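Local atomic coordinates of H127A/Y244A mutant of alginate lyase AlyC3 in complex with dimannuronate (PDB entry 7C8F), a protein that probably cleaves alginate by beta-elimination, as lyases of polysaccharide lyase family 7 do, and is caught here as a double mutant holding dimannuronate. Residues F20-E26 / F255-Y260; L94-S98 / Y237-G241; K201-F205 / I216-G220. One frame throughout, in Å; residues are numbered along the deposited sequence.

Contact 1: F20-E26 / F255-Y260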
loop_
_atom_site.group_PDB
_atom_site.type_symbol
_atom_site.label_atom_id
_atom_site.label_comp_id
_atom_site.label_asym_id
_atom_site.label_seq_id
_atom_site.Cartn_x
_atom_site.Cartn_y
_atom_site.Cartn_z
ATOM N N PHE B 20 6.594 -31.612 14.720
ATOM C CA PHE B 20 6.371 -30.874 13.480
ATOM C C PHE B 20 4.934 -30.925 12.979
ATOM O O PHE B 20 4.588 -30.193 12.040
ATOM C CB PHE B 20 7.302 -31.385 12.376
ATOM C CG PHE B 20 8.758 -31.417 12.779
ATOM C CD1 PHE B 20 9.419 -30.248 13.131
ATOM C CD2 PHE B 20 9.461 -32.614 12.818
ATOM C CE1 PHE B 20 10.746 -30.273 13.519
ATOM C CE2 PHE B 20 10.789 -32.646 13.207
ATOM C CZ PHE B 20 11.437 -31.472 13.553
ATOM N N GLN B 21 4.076 -31.738 13.587
ATOM C CA GLN B 21 2.764 -31.963 12.998
ATOM C C GLN B 21 1.965 -30.674 12.878
ATOM O O GLN B 21 1.314 -30.438 11.857
ATOM C CB GLN B 21 2.010 -33.034 13.785
ATOM C CG GLN B 21 2.488 -34.423 13.384
ATOM C CD GLN B 21 2.082 -35.510 14.345
ATOM O OE1 GLN B 21 1.396 -35.263 15.334
ATOM N NE2 GLN B 21 2.513 -36.729 14.060
ATOM N N HIS B 22 1.989 -29.822 13.904
ATOM C CA HIS B 22 1.128 -28.650 13.849
ATOM C C HIS B 22 1.546 -27.690 12.740
ATOM O O HIS B 22 0.708 -27.235 11.955
ATOM C CB HIS B 22 1.047 -27.937 15.198
ATOM C CG HIS B 22 0.225 -26.689 15.153
ATOM N ND1 HIS B 22 0.786 -25.432 15.106
ATOM C CD2 HIS B 22 -1.115 -26.503 15.115
ATOM C CE1 HIS B 22 -0.173 -24.523 15.059
ATOM N NE2 HIS B 22 -1.338 -25.148 15.070
ATOM N N VAL B 23 2.836 -27.349 12.659
ATOM C CA VAL B 23 3.231 -26.419 11.604
ATOM C C VAL B 23 2.917 -27.002 10.233
ATOM O O VAL B 23 2.521 -26.281 9.316
ATOM C CB VAL B 23 4.705 -25.970 11.736
ATOM C CG1 VAL B 23 5.664 -27.118 11.449
ATOM C CG2 VAL B 23 4.975 -24.777 10.802
ATOM N N LEU B 24 3.081 -28.315 10.069
ATOM C CA LEU B 24 2.770 -28.910 8.776
ATOM C C LEU B 24 1.284 -28.762 8.431
ATOM O O LEU B 24 0.947 -28.432 7.291
ATOM C CB LEU B 24 3.210 -30.376 8.740
ATOM C CG LEU B 24 4.730 -30.544 8.909
ATOM C CD1 LEU B 24 5.055 -32.048 8.893
ATOM C CD2 LEU B 24 5.476 -29.832 7.811
ATOM N N THR B 25 0.385 -28.950 9.372
ATOM C CA THR B 25 -1.042 -28.810 9.063
ATOM C C THR B 25 -1.435 -27.400 8.697
ATOM O O THR B 25 -2.411 -27.176 8.092
ATOM C CB THR B 25 -1.962 -29.261 10.214
ATOM O OG1 THR B 25 -1.727 -28.499 11.388
ATOM C CG2 THR B 25 -1.768 -30.718 10.509
ATOM N N GLU B 26 -0.603 -26.468 9.082
ATOM C CA GLU B 26 -0.830 -25.058 8.817
ATOM C C GLU B 26 -0.147 -24.550 7.555
ATOM O O GLU B 26 -0.205 -23.405 7.253
ATOM C CB GLU B 26 -0.305 -24.243 10.002
ATOM C CG GLU B 26 -1.097 -24.384 11.305
ATOM C CD GLU B 26 -2.420 -23.678 11.253
ATOM O OE1 GLU B 26 -2.438 -22.528 10.867
ATOM O OE2 GLU B 26 -3.436 -24.270 11.585
ATOM N N PHE B 255 16.403 -28.699 11.030
ATOM C CA PHE B 255 15.552 -28.009 11.993
ATOM C C PHE B 255 15.219 -28.974 13.127
ATOM O O PHE B 255 14.411 -29.895 12.952
ATOM C CB PHE B 255 14.248 -27.566 11.330
ATOM C CG PHE B 255 14.368 -26.335 10.453
ATOM C CD1 PHE B 255 15.018 -26.384 9.227
ATOM C CD2 PHE B 255 13.762 -25.146 10.832
ATOM C CE1 PHE B 255 15.105 -25.250 8.410
ATOM C CE2 PHE B 255 13.835 -24.004 10.008
ATOM C CZ PHE B 255 14.509 -24.061 8.806
ATOM N N ASN B 256 15.816 -28.755 14.298
ATOM C CA ASN B 256 15.419 -29.521 15.476
ATOM C C ASN B 256 14.034 -29.113 15.964
ATOM O O ASN B 256 13.360 -29.897 16.644
ATOM C CB ASN B 256 16.474 -29.332 16.573
ATOM C CG ASN B 256 16.143 -30.074 17.851
ATOM O OD1 ASN B 256 16.146 -31.305 17.892
ATOM N ND2 ASN B 256 15.888 -29.322 18.918
ATOM N N LYS B 257 13.586 -27.914 15.604
ATOM C CA LYS B 257 12.312 -27.382 16.053
ATOM C C LYS B 257 11.772 -26.498 14.947
ATOM O O LYS B 257 12.526 -25.749 14.314
ATOM C CB LYS B 257 12.491 -26.555 17.333
ATOM C CG LYS B 257 11.270 -25.734 17.740
ATOM C CD LYS B 257 11.494 -25.067 19.100
ATOM C CE LYS B 257 10.306 -24.221 19.517
ATOM N NZ LYS B 257 10.501 -23.621 20.868
ATOM N N LEU B 258 10.473 -26.612 14.695
ATOM C CA LEU B 258 9.795 -25.688 13.793
ATOM C C LEU B 258 8.351 -25.594 14.241
ATOM O O LEU B 258 7.614 -26.591 14.198
ATOM C CB LEU B 258 9.893 -26.147 12.340
ATOM C CG LEU B 258 9.262 -25.181 11.323
ATOM C CD1 LEU B 258 9.918 -23.787 11.354
ATOM C CD2 LEU B 258 9.351 -25.769 9.936
ATOM N N GLU B 259 7.955 -24.403 14.673
ATOM C CA GLU B 259 6.636 -24.158 15.226
ATOM C C GLU B 259 6.079 -22.853 14.687
ATOM O O GLU B 259 6.824 -21.916 14.382
ATOM C CB GLU B 259 6.682 -24.066 16.748
ATOM C CG GLU B 259 7.123 -25.376 17.408
ATOM C CD GLU B 259 7.322 -25.242 18.902
ATOM O OE1 GLU B 259 7.076 -24.147 19.447
ATOM O OE2 GLU B 259 7.728 -26.239 19.530
ATOM N N TYR B 260 4.754 -22.798 14.630
ATOM C CA TYR B 260 3.983 -21.619 14.239
ATOM C C TYR B 260 2.844 -21.413 15.215
ATOM O O TYR B 260 2.176 -22.319 15.547
ATOM C CB TYR B 260 3.389 -21.735 12.834
ATOM C CG TYR B 260 2.315 -20.710 12.505
ATOM C CD1 TYR B 260 2.624 -19.395 12.325
ATOM C CD2 TYR B 260 1.010 -21.089 12.330
ATOM C CE1 TYR B 260 1.651 -18.479 12.036
ATOM C CE2 TYR B 260 0.041 -20.172 12.046
ATOM C CZ TYR B 260 0.379 -18.884 11.880
ATOM O OH TYR B 260 -0.568 -17.995 11.586
HETATM O O HOH W 1 3.583 -25.376 15.590
HETATM O O HOH W 2 4.970 -27.662 14.775
#
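Helix 20-25 crosses strand 257-260 with Val23 directed at it and the Phe20 ring reaching along it, the two axes passing 6.9 Å apart at 48°. The CA atoms of Val23 and Glu259 are 5.5 Å apart. This is the N-terminal helix, 18-25, packing on strand 250-264 of the sheet that also holds strand 93-103. Val23 wedges in with both methyls: CG1, turned between its backbone N and carbonyl carbon (chi1 69°), rests 3.4 Å from Leu258 O, while CG2 reaches CB of Tyr260. One turn earlier, the Phe20 ring lies along residues 255-258, with Leu258 N at its edge and Phe20 CZ 3.4 Å from Phe255 O, met obliquely. With an alanine here the ring is gone, and a gap would probably open beside Leu258 and Leu67, which also packs on Phe20. Glu26 CG lies over one face of the His22 ring, toward its rim, and the bend at chi2 (-73°) brings OE1 to the edge of the Tyr260 ring, 3.6 Å from Tyr260 CE2. One water bridges His22 ND1 (2.8 Å) and Tyr260 N; another accepts from Val23 N and donates to Leu258 O (2.9 Å). Backbone groups of Lys257 and Glu259 pair with strand 93-103, while water takes up Leu258 O and Tyr260 N. Phe20, Val23 and Leu258 give the apolar part, His22 and Glu26 a polar margin at Tyr260.

Contact 2: L94-S98 / Y237-G241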
loop_
_atom_site.group_PDB
_atom_site.type_symbol
_atom_site.label_atom_id
_atom_site.label_comp_id
_atom_site.label_asym_id
_atom_site.label_seq_id
_atom_site.Cartn_x
_atom_site.Cartn_y
_atom_site.Cartn_z
ATOM N N LEU B 94 -0.742 -11.276 16.824
ATOM C CA LEU B 94 0.697 -11.492 16.811
ATOM C C LEU B 94 0.953 -12.896 16.285
ATOM O O LEU B 94 0.282 -13.846 16.700
ATOM C CB LEU B 94 1.292 -11.361 18.221
ATOM C CG LEU B 94 1.012 -10.063 18.976
ATOM C CD1 LEU B 94 1.656 -10.089 20.356
ATOM C CD2 LEU B 94 1.507 -8.876 18.180
ATOM N N TYR B 95 1.913 -13.026 15.376
ATOM C CA TYR B 95 2.186 -14.273 14.675
ATOM C C TYR B 95 3.647 -14.634 14.874
ATOM O O TYR B 95 4.525 -13.797 14.630
ATOM C CB TYR B 95 1.851 -14.130 13.185
ATOM C CG TYR B 95 0.401 -13.734 13.022
ATOM C CD1 TYR B 95 0.022 -12.404 13.007
ATOM C CD2 TYR B 95 -0.597 -14.702 12.962
ATOM C CE1 TYR B 95 -1.305 -12.037 12.908
ATOM C CE2 TYR B 95 -1.929 -14.344 12.862
ATOM C CZ TYR B 95 -2.273 -13.005 12.838
ATOM O OH TYR B 95 -3.599 -12.618 12.724
ATOM N N THR B 96 3.909 -15.854 15.341
ATOM C CA THR B 96 5.253 -16.244 15.748
ATOM C C THR B 96 5.701 -17.509 15.034
ATOM O O THR B 96 4.974 -18.502 14.992
ATOM C CB THR B 96 5.362 -16.443 17.266
ATOM O OG1 THR B 96 5.026 -15.218 17.932
ATOM C CG2 THR B 96 6.792 -16.836 17.641
ATOM N N LEU B 97 6.904 -17.466 14.481
ATOM C CA LEU B 97 7.563 -18.622 13.904
ATOM C C LEU B 97 8.783 -18.888 14.773
ATOM O O LEU B 97 9.609 -17.993 14.981
ATOM C CB LEU B 97 7.993 -18.334 12.467
ATOM C CG LEU B 97 8.524 -19.532 11.690
ATOM C CD1 LEU B 97 7.344 -20.463 11.325
ATOM C CD2 LEU B 97 9.302 -19.064 10.448
ATOM N N SER B 98 8.871 -20.090 15.282
ATOM C CA SER B 98 9.969 -20.488 16.135
ATOM C C SER B 98 10.707 -21.650 15.545
ATOM O O SER B 98 10.120 -22.622 15.217
ATOM C CB SER B 98 9.460 -20.893 17.511
ATOM O OG SER B 98 8.729 -19.893 18.113
ATOM N N TYR B 237 3.389 -13.501 5.311
ATOM C CA TYR B 237 3.363 -14.921 5.640
ATOM C C TYR B 237 4.768 -15.433 5.893
ATOM O O TYR B 237 5.762 -14.841 5.453
ATOM C CB TYR B 237 2.678 -15.767 4.560
ATOM C CG TYR B 237 3.296 -15.724 3.172
ATOM C CD1 TYR B 237 2.913 -14.762 2.238
ATOM C CD2 TYR B 237 4.227 -16.681 2.783
ATOM C CE1 TYR B 237 3.455 -14.759 0.960
ATOM C CE2 TYR B 237 4.759 -16.696 1.511
ATOM C CZ TYR B 237 4.376 -15.727 0.601
ATOM O OH TYR B 237 4.909 -15.712 -0.678
ATOM N N PHE B 238 4.839 -16.554 6.609
ATOM C CA PHE B 238 6.099 -17.189 6.973
ATOM C C PHE B 238 6.484 -18.298 5.999
ATOM O O PHE B 238 5.630 -19.047 5.510
ATOM C CB PHE B 238 5.987 -17.859 8.344
ATOM C CG PHE B 238 5.917 -16.910 9.506
ATOM C CD1 PHE B 238 6.937 -15.987 9.746
ATOM C CD2 PHE B 238 4.871 -16.994 10.413
ATOM C CE1 PHE B 238 6.875 -15.147 10.844
ATOM C CE2 PHE B 238 4.818 -16.166 11.517
ATOM C CZ PHE B 238 5.816 -15.235 11.734
ATOM N N LYS B 239 7.794 -18.441 5.777
ATOM C CA LYS B 239 8.367 -19.614 5.135
ATOM C C LYS B 239 9.603 -20.049 5.902
ATOM O O LYS B 239 10.297 -19.229 6.517
ATOM C CB LYS B 239 8.779 -19.354 3.685
ATOM C CG LYS B 239 7.594 -19.015 2.798
ATOM C CD LYS B 239 7.911 -19.112 1.315
ATOM C CE LYS B 239 8.745 -17.933 0.849
ATOM N NZ LYS B 239 9.031 -18.085 -0.612
ATOM N N ALA B 240 9.893 -21.341 5.828
ATOM C CA ALA B 240 11.064 -21.923 6.461
ATOM C C ALA B 240 11.558 -23.079 5.610
ATOM O O ALA B 240 10.754 -23.860 5.098
ATOM C CB ALA B 240 10.749 -22.415 7.880
ATOM N N GLY B 241 12.878 -23.187 5.475
ATOM C CA GLY B 241 13.481 -24.287 4.740
ATOM C C GLY B 241 14.825 -23.849 4.210
ATOM O O GLY B 241 15.636 -23.322 4.984
#
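Leu97 sends CG anti to its backbone N (chi1 -172°), while Phe238 carries its ring anti to the carbonyl carbon (chi1 -71°); the two side chains run antiparallel, with Leu97 CB over the ring. That atom is 3.6 Å from the centroid of the Phe238 ring and only 6° off its normal, a CH-pi contact almost over the centre of the face. The branch beyond continues toward the root of Phe238: Leu97 CD2 lies 3.9 Å from Phe238 CD1 and ends 4.5 Å from Ala240 CB. At the far end of the ring, Phe238 CZ comes 3.5 Å from Tyr95 O, and Phe238 CE2 is 4.0 Å from Tyr95 CB. The ring lies against the backbone of residues 95-97, met over one face by Leu97 CB and at an edge by Tyr95 O. Contact is entirely apolar or aromatic between the side chains, and buried. The two strands run nearly parallel, axes 8.7 Å apart, one in each of the facing sheets of the beta-sandwich (jelly roll) fold of this family. Lys239 turns the other way, paired with Glu79, its side chain about 5 Å from a bound mannuronate. Strand 235-240 lies between strands 77-82 and 119-129, with Val82 and Val125 touching Phe238, while strand 93-103 lies between 250-264 and 203-210; Tyr260 from the former packs on both Tyr95 and Phe238.

Contact 3: K201-F205 / I216-G220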
loop_
_atom_site.group_PDB
_atom_site.type_symbol
_atom_site.label_atom_id
_atom_site.label_comp_id
_atom_site.label_asym_id
_atom_site.label_seq_id
_atom_site.Cartn_x
_atom_site.Cartn_y
_atom_site.Cartn_z
ATOM N N LYS B 201 26.061 -27.193 15.980
ATOM C CA LYS B 201 25.158 -26.755 17.029
ATOM C C LYS B 201 23.984 -26.036 16.382
ATOM O O LYS B 201 24.168 -25.313 15.397
ATOM C CB LYS B 201 25.883 -25.784 17.967
ATOM C CG LYS B 201 25.076 -25.307 19.148
ATOM C CD LYS B 201 25.757 -24.119 19.809
ATOM C CE LYS B 201 24.958 -23.613 20.997
ATOM N NZ LYS B 201 25.575 -22.401 21.600
ATOM N N ALA B 202 22.788 -26.262 16.922
ATOM C CA ALA B 202 21.598 -25.552 16.480
ATOM C C ALA B 202 21.531 -24.176 17.126
ATOM O O ALA B 202 22.049 -23.949 18.223
ATOM C CB ALA B 202 20.341 -26.340 16.858
ATOM N N THR B 203 20.891 -23.247 16.422
ATOM C CA THR B 203 20.653 -21.898 16.913
ATOM C C THR B 203 19.149 -21.658 16.889
ATOM O O THR B 203 18.479 -21.986 15.901
ATOM C CB THR B 203 21.360 -20.880 16.016
ATOM O OG1 THR B 203 22.780 -21.111 16.067
ATOM C CG2 THR B 203 21.082 -19.454 16.472
ATOM N N ALA B 204 18.628 -21.085 17.967
ATOM C CA ALA B 204 17.198 -20.821 18.087
ATOM C C ALA B 204 16.865 -19.451 17.517
ATOM O O ALA B 204 17.527 -18.453 17.828
ATOM C CB ALA B 204 16.768 -20.873 19.553
ATOM N N PHE B 205 15.811 -19.396 16.706
ATOM C CA PHE B 205 15.283 -18.144 16.181
ATOM C C PHE B 205 13.796 -18.066 16.487
ATOM O O PHE B 205 13.055 -19.015 16.206
ATOM C CB PHE B 205 15.465 -18.063 14.661
ATOM C CG PHE B 205 16.897 -18.110 14.219
ATOM C CD1 PHE B 205 17.512 -19.332 13.987
ATOM C CD2 PHE B 205 17.630 -16.941 14.033
ATOM C CE1 PHE B 205 18.830 -19.407 13.584
ATOM C CE2 PHE B 205 18.958 -17.012 13.634
ATOM C CZ PHE B 205 19.553 -18.251 13.406
ATOM N N ILE B 216 12.891 -10.246 16.486
ATOM C CA ILE B 216 13.682 -11.465 16.321
ATOM C C ILE B 216 14.489 -11.700 17.587
ATOM O O ILE B 216 15.270 -10.828 18.001
ATOM C CB ILE B 216 14.616 -11.410 15.098
ATOM C CG1 ILE B 216 13.815 -11.051 13.845
ATOM C CG2 ILE B 216 15.334 -12.748 14.907
ATOM C CD1 ILE B 216 14.654 -10.935 12.605
ATOM N N ASP B 217 14.316 -12.876 18.182
ATOM C CA ASP B 217 15.159 -13.356 19.275
ATOM C C ASP B 217 16.057 -14.468 18.752
ATOM O O ASP B 217 15.615 -15.325 17.978
ATOM C CB ASP B 217 14.326 -13.935 20.422
ATOM C CG ASP B 217 13.326 -12.948 20.987
ATOM O OD1 ASP B 217 13.626 -11.739 21.039
ATOM O OD2 ASP B 217 12.224 -13.388 21.382
ATOM N N VAL B 218 17.317 -14.465 19.187
ATOM C CA VAL B 218 18.295 -15.468 18.794
ATOM C C VAL B 218 18.845 -16.085 20.070
ATOM O O VAL B 218 19.351 -15.368 20.944
ATOM C CB VAL B 218 19.412 -14.859 17.932
ATOM C CG1 VAL B 218 20.422 -15.920 17.504
ATOM C CG2 VAL B 218 18.800 -14.143 16.712
ATOM N N ASP B 219 18.711 -17.403 20.192
ATOM C CA ASP B 219 19.092 -18.111 21.411
ATOM C C ASP B 219 18.518 -17.431 22.651
ATOM O O ASP B 219 19.187 -17.291 23.680
ATOM C CB ASP B 219 20.604 -18.293 21.510
ATOM C CG ASP B 219 21.145 -19.236 20.460
ATOM O OD1 ASP B 219 20.427 -20.189 20.075
ATOM O OD2 ASP B 219 22.305 -19.033 20.033
ATOM N N GLY B 220 17.264 -16.989 22.545
ATOM C CA GLY B 220 16.551 -16.403 23.660
ATOM C C GLY B 220 16.798 -14.928 23.894
ATOM O O GLY B 220 16.152 -14.343 24.773
HETATM O O HOH W 3 23.686 -20.777 18.671
#
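Ala204 O is gripped twice from segment 216-220: Asp219 N donates to it at 2.8 Å, from a position tilted out of the carbonyl plane, and the CA-H of Val218 adds a weaker contact, with Val218 CA 3.2 Å from Ala204 O. The same residue's N-H is answered by a side chain. Ala204 N donates to Asp219 OD1 at 2.9 Å, almost straight at 175°, reaching that oxygen from above the carboxylate plane (36° out of it). Asp219 has left the strand, its phi of 49° turning the chain aside, and its carboxylate supplies the acceptor that a backbone carbonyl would offer if the pairing ran on. The second oxygen is engaged too: a water donates to Asp219 OD2 at 2.6 Å and to Thr203 OG1 at 2.8 Å. Bonded through both oxygens, the carboxylate is unlikely to turn freely, and Lys201, whose amino group lies nearby without touching, may favour its negative charge.

This is the open end of the antiparallel beta hairpin formed by strands 203-210 and 213-218, within one sheet of the beta-sandwich. Its ladder is seen at Phe205 and Val218, a non-hydrogen-bonded pair with CA atoms 4.8 Å apart. Their side chains lie alongside each other, pointing the same way, with Phe205 CD2 4.0 Å from Val218 CG2. Val218 CG1 meets Thr203 CG2 at 3.7 Å, and the threonine methyl also lies against the Asp219 carboxylate. On the buried side, the Phe205 ring makes edge-to-face contacts with Phe122 and Phe158 of the facing sheet, while Leu194 touches both Phe205 and Val218. Asp217 turns its carboxylate to a salt bridge with Arg222, in the next strand, 221-227.

How the contacts relate
Contact 2 is the core of the set, a buried junction of the two facing sheets made mainly by apolar and aromatic side chains. Contacts 1 and 3 lie farther out and are only partly buried; each mixes apolar packing with polar links that use water. All three reach the same sheet, in which strands 250-264, 93-103 and 203-210 are successive neighbours. Contact 1 lays a helix on the first of these, contact 2 packs the second across the sandwich, and contact 3 pairs the third with its hairpin partner through direct hydrogen bonds. Contacts 1 and 2 touch, Glu259 N lying 2.9 Å from Ser98 O, whereas contacts 1 and 3 do not meet.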